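PDB 4MRT: tyrocidine synthase 3 from Brevibacillus parabrevis, which probably carries amino acids and the growing peptide as thioesters on a phosphopantetheine arm during tyrocidine synthesis, here as its peptidyl carrier protein domain. Local coordinates for residues S16-I21 with A52-E57; L45-V50 with K65-Q70. The protein carries 1 engineered substitution. All coordinates share one frame; numbering follows the deposited sequence.

Contact 1 of 2, residues S16-I21 with A52-E57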
loop_
_atom_site.group_PDB
_atom_site.type_symbol
_atom_site.label_atom_id
_atom_site.label_comp_id
_atom_site.label_asym_id
_atom_site.label_seq_id
_atom_site.Cartn_x
_atom_site.Cartn_y
_atom_site.Cartn_z
ATOM N N SER A 16 19.968 9.467 15.445
ATOM C CA SER A 16 19.036 10.258 16.242
ATOM C C SER A 16 18.204 11.166 15.347
ATOM O O SER A 16 17.007 11.280 15.555
ATOM C CB SER A 16 19.743 11.054 17.359
ATOM O OG SER A 16 21.072 11.361 16.990
ATOM N N LYS A 17 18.833 11.757 14.338
ATOM C CA LYS A 17 18.160 12.631 13.402
ATOM C C LYS A 17 17.116 11.870 12.569
ATOM O O LYS A 17 15.973 12.303 12.441
ATOM C CB LYS A 17 19.196 13.298 12.487
ATOM C CG LYS A 17 18.637 14.300 11.503
ATOM C CD LYS A 17 17.733 15.294 12.219
ATOM C CE LYS A 17 17.808 16.693 11.627
ATOM N NZ LYS A 17 17.819 17.722 12.709
ATOM N N LEU A 18 17.516 10.722 12.036
ATOM C CA LEU A 18 16.601 9.846 11.329
ATOM C C LEU A 18 15.439 9.411 12.211
ATOM O O LEU A 18 14.307 9.273 11.733
ATOM C CB LEU A 18 17.349 8.615 10.812
ATOM C CG LEU A 18 18.274 8.893 9.634
ATOM C CD1 LEU A 18 19.001 7.624 9.204
ATOM C CD2 LEU A 18 17.503 9.508 8.474
ATOM N N ALA A 19 15.722 9.188 13.495
ATOM C CA ALA A 19 14.666 8.877 14.456
ATOM C C ALA A 19 13.726 10.053 14.565
ATOM O O ALA A 19 12.517 9.860 14.644
ATOM C CB ALA A 19 15.234 8.514 15.816
ATOM N N GLU A 20 14.274 11.271 14.531
ATOM C CA GLU A 20 13.454 12.477 14.686
ATOM C C GLU A 20 12.605 12.652 13.437
ATOM O O GLU A 20 11.424 12.997 13.504
ATOM C CB GLU A 20 14.293 13.746 14.933
ATOM C CG GLU A 20 15.305 13.743 16.093
ATOM C CD GLU A 20 14.958 12.866 17.301
ATOM O OE1 GLU A 20 13.789 12.872 17.752
ATOM O OE2 GLU A 20 15.882 12.192 17.840
ATOM N N ILE A 21 13.217 12.409 12.292
ATOM C CA ILE A 21 12.485 12.421 11.040
ATOM C C ILE A 21 11.329 11.392 11.045
ATOM O O ILE A 21 10.193 11.716 10.689
ATOM C CB ILE A 21 13.428 12.165 9.853
ATOM C CG1 ILE A 21 14.333 13.381 9.650
ATOM C CG2 ILE A 21 12.624 11.882 8.597
ATOM C CD1 ILE A 21 15.509 13.169 8.715
ATOM N N ALA A 52 12.115 12.087 1.088
ATOM C CA ALA A 52 12.210 13.532 0.836
ATOM C C ALA A 52 13.015 14.280 1.935
ATOM O O ALA A 52 13.849 15.145 1.633
ATOM C CB ALA A 52 10.828 14.138 0.686
ATOM N N GLN A 53 12.776 13.937 3.193
ATOM C CA GLN A 53 13.435 14.630 4.300
ATOM C C GLN A 53 14.892 14.199 4.473
ATOM O O GLN A 53 15.698 14.973 4.992
ATOM C CB GLN A 53 12.669 14.441 5.605
ATOM C CG GLN A 53 11.181 14.598 5.403
ATOM C CD GLN A 53 10.440 15.155 6.582
ATOM O OE1 GLN A 53 9.295 15.585 6.447
ATOM N NE2 GLN A 53 11.070 15.148 7.743
ATOM N N VAL A 54 15.231 12.980 4.053
ATOM C CA VAL A 54 16.635 12.551 4.040
ATOM C C VAL A 54 17.414 13.339 2.983
ATOM O O VAL A 54 18.548 13.723 3.219
ATOM C CB VAL A 54 16.778 11.032 3.803
ATOM C CG1 VAL A 54 18.191 10.650 3.356
ATOM C CG2 VAL A 54 16.402 10.267 5.054
ATOM N N HIS A 55 16.804 13.585 1.827
ATOM C CA HIS A 55 17.451 14.394 0.800
ATOM C C HIS A 55 17.614 15.844 1.241
ATOM O O HIS A 55 18.634 16.453 0.969
ATOM C CB HIS A 55 16.684 14.364 -0.519
ATOM C CG HIS A 55 17.452 14.953 -1.664
ATOM N ND1 HIS A 55 17.308 16.263 -2.064
ATOM C CD2 HIS A 55 18.392 14.414 -2.477
ATOM C CE1 HIS A 55 18.111 16.500 -3.084
ATOM N NE2 HIS A 55 18.781 15.394 -3.355
ATOM N N ARG A 56 16.602 16.388 1.905
ATOM C CA ARG A 56 16.657 17.747 2.433
ATOM C C ARG A 56 17.712 17.902 3.535
ATOM O O ARG A 56 18.371 18.938 3.638
ATOM C CB ARG A 56 15.279 18.156 2.960
ATOM C CG ARG A 56 15.277 19.405 3.831
ATOM C CD ARG A 56 13.875 19.954 4.067
ATOM N NE ARG A 56 12.860 18.896 4.082
ATOM C CZ ARG A 56 11.781 18.844 3.296
ATOM N NH1 ARG A 56 11.513 19.814 2.419
ATOM N NH2 ARG A 56 10.943 17.815 3.404
ATOM N N GLU A 57 17.864 16.874 4.359
ATOM C CA GLU A 57 18.810 16.916 5.453
ATOM C C GLU A 57 20.238 16.640 4.989
ATOM O O GLU A 57 21.149 17.358 5.365
ATOM C CB GLU A 57 18.411 15.923 6.545
ATOM C CG GLU A 57 19.243 16.018 7.817
ATOM C CD GLU A 57 19.115 17.364 8.514
ATOM O OE1 GLU A 57 17.973 17.766 8.829
ATOM O OE2 GLU A 57 20.161 18.012 8.761
#
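K17 reaches across from helix 13-26 to the carboxylate of E57 at the far end of helix 44-58, the two side chains lying roughly perpendicular. K17 CB points toward helix 44-58, and CG, anti to the backbone N (chi1 -177°), is carried on outward to 4.1 Å from E57 CG, methylene against methylene. The chain then bends; K17 CD comes to 4.2 Å from E57 OE1, and K17 CE is nearest of all, 3.0 Å from that same oxygen. The ammonium turns back from the acid beyond CE: K17 NZ is 3.9 Å from E57 OE1, a long salt bridge on the exposed side, so the attraction is probably modest. A lysine suits this place because its aliphatic shaft can pack while the charge stays near the acid; an alanine here would probably leave the E57 carboxylate without this basic mate and open a gap beside its CG. Deeper in, the contact is apolar. L18 CD2 meets V54 CG2 at 3.7 Å, branch to branch. These two helices belong to the four-helix bundle of a carrier protein; segments 16-21 and 52-57 are inclined at 137°, their axes 10.8 Å apart, and helix 73-81 packs against the same seam, its I73 and A77 touching L18 and its V80 touching V54. Branched hydrocarbon fits a buried seam shared by three helices. I21 and Q53 lie alongside, their chains running opposite ways: I21 CG2, anti to its own backbone N, rests 3.9 Å from Q53 CB, while I21 CD1 approaches the backbone Q53 O at 4.1 Å. On another face of helix 44-58, R56 makes a salt bridge through NH1 to an acidic side chain of another protein chain.

Contact 2 of 2, residues L45-V50 with K65-Q70; sequences LKAMAV and KVLFAQ. With COA (coenzyme A), chain D.
L67 of helix 64-69 packs against A47 and V50 of helix 44-58, where the short third helix of the carrier-protein four-helix bundle crosses the long one, segments 45-50 and 65-69 being inclined at 116°. The aliphatic packing centres on one methyl, L67 CD2. L67 CG lies anti to the backbone N (chi1 -180°), which directs CD2 across to the facing helix, where it sits 3.8 Å from A47 CB and 4.0 Å from V50 CG1; the valine and leucine side chains are nearly perpendicular. Alanine suits position 47, since its small CB lets L67 CD2 come as near to A47 O as to A47 CB. L76 of helix 73-81 touches L67 as well, and W22 and V25 of helix 13-26 touch V50, placing the junction within the core.

Aromatic packing follows. The F68 ring approaches A47 obliquely, its CE2 being 4.3 Å from A47 CB, and it also stacks with F38.

The remaining contacts are with coenzyme A, which is also bound by another protein chain. Its pantetheine runs along F68 and on past the helix end, where A69 CB lies 4.0 Å from C2P. The flat ring can pack against both amide and methylene: F68 CZ is 3.7 Å from the amide carbon C9P, and C6P lies over one face near the CG side of the ring, 3.3 Å from F68 CG.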
loop_
_atom_site.group_PDB
_atom_site.type_symbol
_atom_site.label_atom_id
_atom_site.label_comp_id
_atom_site.label_asym_id
_atom_site.label_seq_id
_atom_site.Cartn_x
_atom_site.Cartn_y
_atom_site.Cartn_z
ATOM N N LEU A 45 3.301 5.929 1.370
ATOM C CA LEU A 45 3.218 7.359 1.316
ATOM C C LEU A 45 4.180 7.988 2.330
ATOM O O LEU A 45 4.919 8.904 1.986
ATOM C CB LEU A 45 1.768 7.860 1.540
ATOM C CG LEU A 45 1.589 9.347 1.174
ATOM C CD1 LEU A 45 2.085 9.586 -0.246
ATOM C CD2 LEU A 45 0.140 9.816 1.345
ATOM N N LYS A 46 4.187 7.472 3.544
ATOM C CA LYS A 46 5.102 7.972 4.580
ATOM C C LYS A 46 6.573 7.622 4.292
ATOM O O LYS A 46 7.458 8.353 4.703
ATOM C CB LYS A 46 4.697 7.466 5.951
ATOM C CG LYS A 46 3.432 8.125 6.472
ATOM C CD LYS A 46 3.112 7.594 7.851
ATOM C CE LYS A 46 1.819 8.140 8.441
ATOM N NZ LYS A 46 1.558 9.528 8.005
ATOM N N ALA A 47 6.831 6.518 3.574
ATOM C CA ALA A 47 8.194 6.204 3.145
ATOM C C ALA A 47 8.712 7.295 2.199
ATOM O O ALA A 47 9.895 7.627 2.254
ATOM C CB ALA A 47 8.260 4.820 2.484
ATOM N N MET A 48 7.821 7.867 1.362
ATOM C CA MET A 48 8.207 8.925 0.396
ATOM C C MET A 48 8.608 10.176 1.170
ATOM O O MET A 48 9.593 10.801 0.842
ATOM C CB MET A 48 7.080 9.366 -0.552
ATOM C CG MET A 48 6.350 8.316 -1.371
ATOM S SD MET A 48 7.442 7.276 -2.334
ATOM C CE MET A 48 7.565 5.935 -1.169
ATOM N N ALA A 49 7.771 10.559 2.130
ATOM C CA ALA A 49 8.067 11.663 3.025
ATOM C C ALA A 49 9.385 11.433 3.746
ATOM O O ALA A 49 10.171 12.371 3.881
ATOM C CB ALA A 49 6.951 11.857 4.036
ATOM N N VAL A 50 9.644 10.211 4.208
ATOM C CA VAL A 50 10.948 9.912 4.818
ATOM C C VAL A 50 12.102 10.174 3.853
ATOM O O VAL A 50 13.087 10.805 4.248
ATOM C CB VAL A 50 11.053 8.483 5.395
ATOM C CG1 VAL A 50 12.500 8.120 5.755
ATOM C CG2 VAL A 50 10.173 8.346 6.615
ATOM N N LYS A 65 13.443 1.431 -2.694
ATOM C CA LYS A 65 13.696 0.003 -2.582
ATOM C C LYS A 65 14.659 -0.302 -1.431
ATOM O O LYS A 65 14.546 -1.333 -0.790
ATOM C CB LYS A 65 14.220 -0.587 -3.911
ATOM C CG LYS A 65 15.686 -0.300 -4.218
ATOM C CD LYS A 65 16.030 -0.430 -5.699
ATOM C CE LYS A 65 15.635 -1.794 -6.248
ATOM N NZ LYS A 65 16.374 -2.139 -7.502
ATOM N N VAL A 66 15.591 0.610 -1.164
ATOM C CA VAL A 66 16.492 0.476 -0.022
ATOM C C VAL A 66 15.760 0.579 1.316
ATOM O O VAL A 66 15.999 -0.227 2.221
ATOM C CB VAL A 66 17.630 1.512 -0.102
ATOM C CG1 VAL A 66 18.414 1.559 1.210
ATOM C CG2 VAL A 66 18.538 1.164 -1.275
ATOM N N LEU A 67 14.860 1.551 1.451
ATOM C CA LEU A 67 14.066 1.674 2.670
ATOM C C LEU A 67 13.216 0.426 2.914
ATOM O O LEU A 67 13.125 -0.081 4.032
ATOM C CB LEU A 67 13.206 2.934 2.590
ATOM C CG LEU A 67 12.291 3.281 3.763
ATOM C CD1 LEU A 67 12.908 3.004 5.128
ATOM C CD2 LEU A 67 11.915 4.747 3.646
ATOM N N PHE A 68 12.620 -0.109 1.852
ATOM C CA PHE A 68 11.809 -1.331 1.979
ATOM C C PHE A 68 12.627 -2.580 2.296
ATOM O O PHE A 68 12.165 -3.477 3.002
ATOM C CB PHE A 68 11.005 -1.539 0.696
ATOM C CG PHE A 68 9.744 -0.762 0.668
ATOM C CD1 PHE A 68 8.582 -1.296 1.216
ATOM C CD2 PHE A 68 9.705 0.500 0.116
ATOM C CE1 PHE A 68 7.412 -0.580 1.193
ATOM C CE2 PHE A 68 8.530 1.223 0.103
ATOM C CZ PHE A 68 7.385 0.689 0.634
ATOM N N ALA A 69 13.837 -2.641 1.741
ATOM C CA ALA A 69 14.717 -3.793 1.887
ATOM C C ALA A 69 15.298 -3.925 3.301
ATOM O O ALA A 69 15.454 -5.027 3.797
ATOM C CB ALA A 69 15.840 -3.695 0.870
ATOM N N GLN A 70 15.611 -2.788 3.930
ATOM C CA GLN A 70 16.232 -2.741 5.242
ATOM C C GLN A 70 15.604 -1.553 6.047
ATOM O O GLN A 70 16.219 -0.513 6.208
ATOM C CB GLN A 70 17.755 -2.619 5.085
ATOM C CG GLN A 70 18.223 -1.348 4.398
ATOM C CD GLN A 70 19.638 -1.429 3.831
ATOM O OE1 GLN A 70 20.072 -2.472 3.355
ATOM N NE2 GLN A 70 20.343 -0.293 3.831
HETATM N N1A COA D . 3.226 -5.581 -5.270
HETATM C C2A COA D . 1.892 -5.661 -5.095
HETATM N N3A COA D . 1.297 -5.763 -3.908
HETATM C C4A COA D . 2.050 -5.818 -2.781
HETATM C C5A COA D . 3.511 -5.755 -2.879
HETATM C C6A COA D . 4.082 -5.628 -4.221
HETATM N N6A COA D . 5.419 -5.563 -4.371
HETATM N N7A COA D . 4.007 -5.823 -1.628
HETATM C C8A COA D . 2.951 -5.947 -0.794
HETATM N N9A COA D . 1.790 -5.957 -1.492
HETATM C C1B COA D . 0.417 -6.022 -0.934
HETATM C C2B COA D . 0.308 -6.876 0.315
HETATM O O2B COA D . -0.896 -7.663 0.210
HETATM C C3B COA D . 0.138 -5.830 1.411
HETATM O O3B COA D . -0.636 -6.287 2.510
HETATM P P3B COA D . -0.006 -6.631 3.962
HETATM O O7A COA D . -1.118 -6.415 4.941
HETATM O O8A COA D . 0.400 -8.080 3.900
HETATM O O9A COA D . 1.161 -5.706 4.096
HETATM C C4B COA D . -0.653 -4.774 0.674
HETATM O O4B COA D . -0.021 -4.691 -0.579
HETATM C C5B COA D . -0.697 -3.414 1.323
HETATM O O5B COA D . -1.104 -2.472 0.335
HETATM P P1A COA D . -1.175 -0.929 0.771
HETATM O O1A COA D . -2.081 -0.811 1.961
HETATM O O2A COA D . -1.546 -0.142 -0.461
HETATM O O3A COA D . 0.309 -0.670 1.279
HETATM P P2A COA D . 1.170 0.636 0.906
HETATM O O4A COA D . 0.323 1.791 0.389
HETATM O O5A COA D . 2.065 0.932 2.121
HETATM O O6A COA D . 2.207 0.171 -0.260
HETATM C CBP COA D . 3.125 -1.115 -2.143
HETATM C CCP COA D . 2.207 -1.092 -0.912
HETATM C CDP COA D . 3.552 0.161 -2.854
HETATM C CEP COA D . 3.393 -2.454 -2.783
HETATM C CAP COA D . 4.476 -1.133 -1.288
HETATM O OAP COA D . 4.474 -2.118 -0.239
HETATM C C9P COA D . 5.790 -1.381 -2.050
HETATM O O9P COA D . 6.271 -0.539 -2.809
HETATM N N8P COA D . 6.404 -2.556 -1.876
HETATM C C7P COA D . 7.604 -2.925 -2.625
HETATM C C6P COA D . 8.894 -2.556 -1.909
HETATM C C5P COA D . 10.105 -3.090 -2.666
HETATM O O5P COA D . 10.404 -2.527 -3.704
HETATM N N4P COA D . 10.801 -4.131 -2.148
HETATM C C3P COA D . 11.971 -4.740 -2.805
HETATM C C2P COA D . 13.288 -4.618 -2.028
HETATM S S1P COA D . 14.723 -5.169 -3.023
#

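How the contacts relate
From the N terminus, helix 13-26 supplies the first half of contact 1, and some 30 residues pass before 52-57 closes that loop. Within it, segment 45-50 has already opened contact 2, which closes only at 65-70, after 52-57; the two contacts therefore cross along the chain. Helix 44-58 is the shared member: in these contacts its segment 45-50 meets helix 64-69 and its segment 52-57 meets helix 13-26, which V50 also touches, and the two centres are about 12 Å apart. Helix 73-81 comes last and touches residues of both contacts, so all four helices are joined. Contact 2 lies at the coenzyme A pocket, and contact 1 is remote from it.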